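Local coordinates for L-ribulose 3-epimerase (Methylomonas sp. DH-1, PDB 7CJ7), which epimerises ketoses at C3 with a manganese cofactor, working fastest on L-ribulose and more slowly on D-ribulose, D-allulose and D-fructose, at residues G18-A23 with A53-L58; N130-M135 with L172-R177. All coordinates share one frame; numbering follows the deposited sequence.

How the interactions relate
Both contacts lie on the outer layer of a TIM barrel, and each joins neighbouring helices of its helical ring. Interaction 1 joins the start of helix 22-35, and the turn before it, to helix 52-61. Interaction 2 joins helix 125-143 to the end of helix 165-175. They share no element, and their nearest atoms are about 22 Å apart. Interaction 1 is only partly buried. It combines an indole-to-hydroxyl hydrogen bond on its inner side with an apolar contact at the surface. Interaction 2 is mostly buried and rests on aliphatic packing, with an acidic side chain at its exposed side. Neither touches the other subunit of the homodimer.

Interaction 1: residues G18-A23 with A53-L58; sequences GDWSAA and ALTKDL. With MG (magnesium ion), chain E.
Trp20 NE1 donates a hydrogen bond to Thr55 OG1 at 2.9 Å, with an N-H...O angle of 162°. The hydroxyl lies close to the indole plane, so it meets the ring at its edge. The two side chains cross at about a right angle. Trp20 CG is anti to the backbone N (chi1 -157°), which sends the indole across to helix 52-61. Thr55 OG1 is gripped twice, because it also bonds to Asp51 O. A phenylalanine in place of Trp20 would have no indole N-H and would probably leave Thr55 OG1 without this donor. Nearer the surface, Ala22 CB packs on Leu54 CD1 at 3.6 Å. The turn before Ala22 is fixed by Ser21, the N-cap of helix 22-35, whose OG bonds to Gly24 N. Ser21 OG also hydrogen-bonds to Asp19 OD1 at 3.2 Å, from above the carboxylate plane. On helix 52-61, Asp57 OD1 binds a magnesium ion at 2.0 Å with four waters; this ion is separate from the active-site manganese. Inward, the Trp20 indole packs on Ala25 of helix 22-35 and on Ile40 and Ile42 of strand 39-43. The contact lies between the first two outer helices and the second strand of the TIM barrel.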
loop_
_atom_site.group_PDB
_atom_site.type_symbol
_atom_site.label_atom_id
_atom_site.label_comp_id
_atom_site.label_asym_id
_atom_site.label_seq_id
_atom_site.Cartn_x
_atom_site.Cartn_y
_atom_site.Cartn_z
ATOM N N GLY A 18 -0.676 -11.119 -19.864
ATOM C CA GLY A 18 0.257 -10.034 -19.503
ATOM C C GLY A 18 0.544 -9.103 -20.670
ATOM O O GLY A 18 1.115 -8.025 -20.439
ATOM N N ASP A 19 0.176 -9.500 -21.885
ATOM C CA ASP A 19 0.382 -8.698 -23.116
ATOM C C ASP A 19 -0.921 -8.722 -23.909
ATOM O O ASP A 19 -1.751 -9.623 -23.673
ATOM C CB ASP A 19 1.541 -9.235 -23.957
ATOM C CG ASP A 19 1.249 -10.581 -24.596
ATOM O OD1 ASP A 19 0.053 -10.927 -24.726
ATOM O OD2 ASP A 19 2.219 -11.277 -24.958
ATOM N N TRP A 20 -1.097 -7.762 -24.807
ATOM C CA TRP A 20 -2.270 -7.729 -25.712
ATOM C C TRP A 20 -1.816 -8.038 -27.142
ATOM O O TRP A 20 -2.180 -7.285 -28.055
ATOM C CB TRP A 20 -3.012 -6.395 -25.605
ATOM C CG TRP A 20 -4.434 -6.516 -26.050
ATOM C CD1 TRP A 20 -4.954 -6.147 -27.252
ATOM C CD2 TRP A 20 -5.508 -7.148 -25.329
ATOM N NE1 TRP A 20 -6.277 -6.480 -27.321
ATOM C CE2 TRP A 20 -6.649 -7.089 -26.154
ATOM C CE3 TRP A 20 -5.614 -7.761 -24.076
ATOM C CZ2 TRP A 20 -7.883 -7.596 -25.754
ATOM C CZ3 TRP A 20 -6.833 -8.266 -23.682
ATOM C CH2 TRP A 20 -7.952 -8.189 -24.513
ATOM N N SER A 21 -1.055 -9.118 -27.324
ATOM C CA SER A 21 -0.734 -9.707 -28.650
ATOM C C SER A 21 -2.007 -10.322 -29.238
ATOM O O SER A 21 -2.996 -10.441 -28.502
ATOM C CB SER A 21 0.355 -10.734 -28.528
ATOM O OG SER A 21 -0.107 -11.857 -27.796
ATOM N N ALA A 22 -1.988 -10.705 -30.516
ATOM C CA ALA A 22 -3.104 -11.435 -31.155
ATOM C C ALA A 22 -3.509 -12.601 -30.248
ATOM O O ALA A 22 -4.716 -12.781 -30.014
ATOM C CB ALA A 22 -2.703 -11.914 -32.525
ATOM N N ALA A 23 -2.520 -13.356 -29.762
ATOM C CA ALA A 23 -2.705 -14.574 -28.944
ATOM C C ALA A 23 -3.222 -14.194 -27.554
ATOM O O ALA A 23 -4.174 -14.858 -27.076
ATOM C CB ALA A 23 -1.402 -15.329 -28.851
ATOM N N ALA A 53 -8.495 -3.652 -34.984
ATOM C CA ALA A 53 -9.390 -4.414 -35.883
ATOM C C ALA A 53 -9.469 -5.878 -35.419
ATOM O O ALA A 53 -10.583 -6.437 -35.362
ATOM C CB ALA A 53 -8.916 -4.280 -37.303
ATOM N N LEU A 54 -8.334 -6.473 -35.060
ATOM C CA LEU A 54 -8.263 -7.891 -34.627
ATOM C C LEU A 54 -9.038 -8.032 -33.316
ATOM O O LEU A 54 -9.838 -8.974 -33.193
ATOM C CB LEU A 54 -6.793 -8.280 -34.465
ATOM C CG LEU A 54 -6.519 -9.739 -34.123
ATOM C CD1 LEU A 54 -5.130 -10.137 -34.589
ATOM C CD2 LEU A 54 -6.663 -9.992 -32.638
ATOM N N THR A 55 -8.864 -7.088 -32.390
ATOM C CA THR A 55 -9.544 -7.117 -31.069
ATOM C C THR A 55 -11.052 -7.004 -31.300
ATOM O O THR A 55 -11.802 -7.758 -30.666
ATOM C CB THR A 55 -9.011 -6.027 -30.135
ATOM O OG1 THR A 55 -7.632 -6.302 -29.895
ATOM C CG2 THR A 55 -9.758 -5.957 -28.822
ATOM N N LYS A 56 -11.478 -6.077 -32.156
ATOM C CA LYS A 56 -12.909 -5.905 -32.510
ATOM C C LYS A 56 -13.488 -7.247 -33.002
ATOM O O LYS A 56 -14.552 -7.644 -32.514
ATOM C CB LYS A 56 -13.028 -4.765 -33.524
ATOM C CG LYS A 56 -14.425 -4.531 -34.057
ATOM C CD LYS A 56 -15.494 -4.757 -33.039
ATOM C CE LYS A 56 -15.868 -3.516 -32.261
ATOM N NZ LYS A 56 -17.338 -3.429 -32.104
ATOM N N ASP A 57 -12.802 -7.937 -33.915
ATOM C CA ASP A 57 -13.244 -9.248 -34.459
ATOM C C ASP A 57 -13.390 -10.260 -33.313
ATOM O O ASP A 57 -14.369 -11.037 -33.326
ATOM C CB ASP A 57 -12.275 -9.771 -35.519
ATOM C CG ASP A 57 -12.307 -9.011 -36.831
ATOM O OD1 ASP A 57 -13.257 -8.209 -37.034
ATOM O OD2 ASP A 57 -11.390 -9.249 -37.659
ATOM N N LEU A 58 -12.461 -10.259 -32.354
ATOM C CA LEU A 58 -12.485 -11.211 -31.207
ATOM C C LEU A 58 -13.696 -10.901 -30.327
ATOM O O LEU A 58 -14.385 -11.849 -29.900
ATOM C CB LEU A 58 -11.181 -11.125 -30.414
ATOM C CG LEU A 58 -9.971 -11.756 -31.096
ATOM C CD1 LEU A 58 -8.686 -11.386 -30.370
ATOM C CD2 LEU A 58 -10.137 -13.264 -31.191
HETATM MG MG MG E . -13.567 -6.580 -38.170
HETATM O O HOH W 1 -12.457 -5.385 -37.193
HETATM O O HOH W 2 -11.484 -7.393 -39.321
HETATM O O HOH W 3 -14.079 -5.214 -39.794
HETATM O O HOH W 4 -15.332 -6.330 -37.321
#

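Interaction 2: residues N130-M135 with L172-R177; sequences NSVAAM and LDEVNR
Val132 CG1 sits over one face of the peptide group between Glu174 and Val175. Val132 CG1 is 3.8 Å from Glu174 C and about as far from Glu174 O and Val175 N. The Glu174 carboxylate is met at its OE2 end, where Val132 CG2 comes to 3.7 Å, tilted out of the carboxylate plane. The side chains of Val132 and Glu174 cross at about a right angle. With CG1 anti to the backbone N (chi1 170°), Val132 turns CG1 onto the backbone of Glu174 and CG2 toward its carboxylate; both methyls also lie near Glu174 CB. Deeper in the contact, Val175 CG2 packs against Met135 CB at 4.0 Å and against Val132 CG1 at 4.1 Å. The helices come close here, with the CA atoms of Val132 and Val175 5.3 Å apart. Phe171 of helix 165-175 also packs on Val132 and Met135, while Met135 reaches Leu151 of strand 148-152. Nearby, Val175 O accepts from Gln136 NE2, and Arg177 NE forms a salt bridge with Asp140. This is side-by-side packing of neighbouring helices in the outer layer of the TIM barrel, following strands 107-112 and 148-152. The two segments themselves share no hydrogen bond. Their contact depends on close-fitting aliphatic groups, while the Glu174 carboxylate, probably charged, stays on the solvent-facing side, where Glu174 OE2 also has a long, weak ion pair with Arg128 NE.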
loop_
_atom_site.group_PDB
_atom_site.type_symbol
_atom_site.label_atom_id
_atom_site.label_comp_id
_atom_site.label_asym_id
_atom_site.label_seq_id
_atom_site.Cartn_x
_atom_site.Cartn_y
_atom_site.Cartn_z
ATOM N N ASN A 130 -2.824 21.292 -12.842
ATOM C CA ASN A 130 -2.497 20.701 -14.169
ATOM C C ASN A 130 -3.356 19.448 -14.396
ATOM O O ASN A 130 -3.883 19.274 -15.503
ATOM C CB ASN A 130 -0.994 20.431 -14.289
ATOM C CG ASN A 130 -0.189 21.710 -14.357
ATOM O OD1 ASN A 130 -0.755 22.788 -14.522
ATOM N ND2 ASN A 130 1.125 21.604 -14.213
ATOM N N SER A 131 -3.519 18.610 -13.378
ATOM C CA SER A 131 -4.342 17.374 -13.452
ATOM C C SER A 131 -5.804 17.735 -13.751
ATOM O O SER A 131 -6.402 17.173 -14.676
ATOM C CB SER A 131 -4.234 16.609 -12.174
ATOM O OG SER A 131 -4.809 15.326 -12.333
ATOM N N VAL A 132 -6.363 18.682 -13.005
ATOM C CA VAL A 132 -7.767 19.152 -13.211
ATOM C C VAL A 132 -7.931 19.605 -14.668
ATOM O O VAL A 132 -8.918 19.191 -15.330
ATOM C CB VAL A 132 -8.127 20.279 -12.229
ATOM C CG1 VAL A 132 -9.457 20.926 -12.583
ATOM C CG2 VAL A 132 -8.167 19.760 -10.802
ATOM N N ALA A 133 -7.029 20.454 -15.154
ATOM C CA ALA A 133 -7.131 21.031 -16.512
ATOM C C ALA A 133 -7.063 19.895 -17.538
ATOM O O ALA A 133 -7.855 19.907 -18.496
ATOM C CB ALA A 133 -6.041 22.050 -16.734
ATOM N N ALA A 134 -6.140 18.950 -17.340
ATOM C CA ALA A 134 -5.956 17.797 -18.252
ATOM C C ALA A 134 -7.250 16.990 -18.302
ATOM O O ALA A 134 -7.617 16.504 -19.391
ATOM C CB ALA A 134 -4.797 16.941 -17.806
ATOM N N MET A 135 -7.925 16.821 -17.161
ATOM C CA MET A 135 -9.144 15.978 -17.128
ATOM C C MET A 135 -10.305 16.740 -17.777
ATOM O O MET A 135 -11.190 16.086 -18.364
ATOM C CB MET A 135 -9.489 15.527 -15.709
ATOM C CG MET A 135 -8.466 14.550 -15.141
ATOM S SD MET A 135 -8.208 13.057 -16.147
ATOM C CE MET A 135 -6.911 13.596 -17.262
ATOM N N LEU A 172 -13.235 16.317 -8.680
ATOM C CA LEU A 172 -14.247 16.277 -9.763
ATOM C C LEU A 172 -15.079 17.563 -9.748
ATOM O O LEU A 172 -15.552 17.965 -10.812
ATOM C CB LEU A 172 -15.111 15.034 -9.586
ATOM C CG LEU A 172 -14.461 13.743 -10.069
ATOM C CD1 LEU A 172 -15.278 12.543 -9.643
ATOM C CD2 LEU A 172 -14.304 13.763 -11.568
ATOM N N ASP A 173 -15.243 18.195 -8.586
ATOM C CA ASP A 173 -15.995 19.474 -8.489
ATOM C C ASP A 173 -15.238 20.556 -9.264
ATOM O O ASP A 173 -15.891 21.400 -9.886
ATOM C CB ASP A 173 -16.188 19.927 -7.045
ATOM C CG ASP A 173 -17.198 19.112 -6.267
ATOM O OD1 ASP A 173 -18.062 18.484 -6.908
ATOM O OD2 ASP A 173 -17.115 19.124 -5.010
ATOM N N GLU A 174 -13.906 20.521 -9.235
ATOM C CA GLU A 174 -13.045 21.495 -9.960
ATOM C C GLU A 174 -13.031 21.127 -11.450
ATOM O O GLU A 174 -13.037 22.036 -12.285
ATOM C CB GLU A 174 -11.641 21.547 -9.346
ATOM C CG GLU A 174 -11.626 22.003 -7.891
ATOM C CD GLU A 174 -10.300 21.844 -7.156
ATOM O OE1 GLU A 174 -10.308 21.794 -5.904
ATOM O OE2 GLU A 174 -9.251 21.767 -7.826
ATOM N N VAL A 175 -13.028 19.838 -11.791
ATOM C CA VAL A 175 -13.107 19.414 -13.214
ATOM C C VAL A 175 -14.441 19.907 -13.786
ATOM O O VAL A 175 -14.446 20.518 -14.858
ATOM C CB VAL A 175 -12.957 17.889 -13.345
ATOM C CG1 VAL A 175 -13.273 17.439 -14.761
ATOM C CG2 VAL A 175 -11.568 17.451 -12.898
ATOM N N ASN A 176 -15.533 19.628 -13.078
ATOM C CA ASN A 176 -16.887 20.128 -13.406
ATOM C C ASN A 176 -17.265 19.745 -14.843
ATOM O O ASN A 176 -17.598 20.642 -15.639
ATOM C CB ASN A 176 -16.962 21.641 -13.233
ATOM C CG ASN A 176 -18.399 22.091 -13.258
ATOM O OD1 ASN A 176 -19.269 21.327 -12.857
ATOM N ND2 ASN A 176 -18.643 23.305 -13.717
ATOM N N ARG A 177 -17.217 18.454 -15.159
ATOM C CA ARG A 177 -17.631 17.902 -16.470
ATOM C C ARG A 177 -18.649 16.796 -16.239
ATOM O O ARG A 177 -18.449 15.940 -15.382
ATOM C CB ARG A 177 -16.403 17.404 -17.234
ATOM C CG ARG A 177 -15.478 18.523 -17.688
ATOM C CD ARG A 177 -16.179 19.484 -18.621
ATOM N NE ARG A 177 -15.262 20.354 -19.335
ATOM C CZ ARG A 177 -14.868 21.537 -18.896
ATOM N NH1 ARG A 177 -15.289 21.969 -17.723
ATOM N NH2 ARG A 177 -14.052 22.282 -19.622
#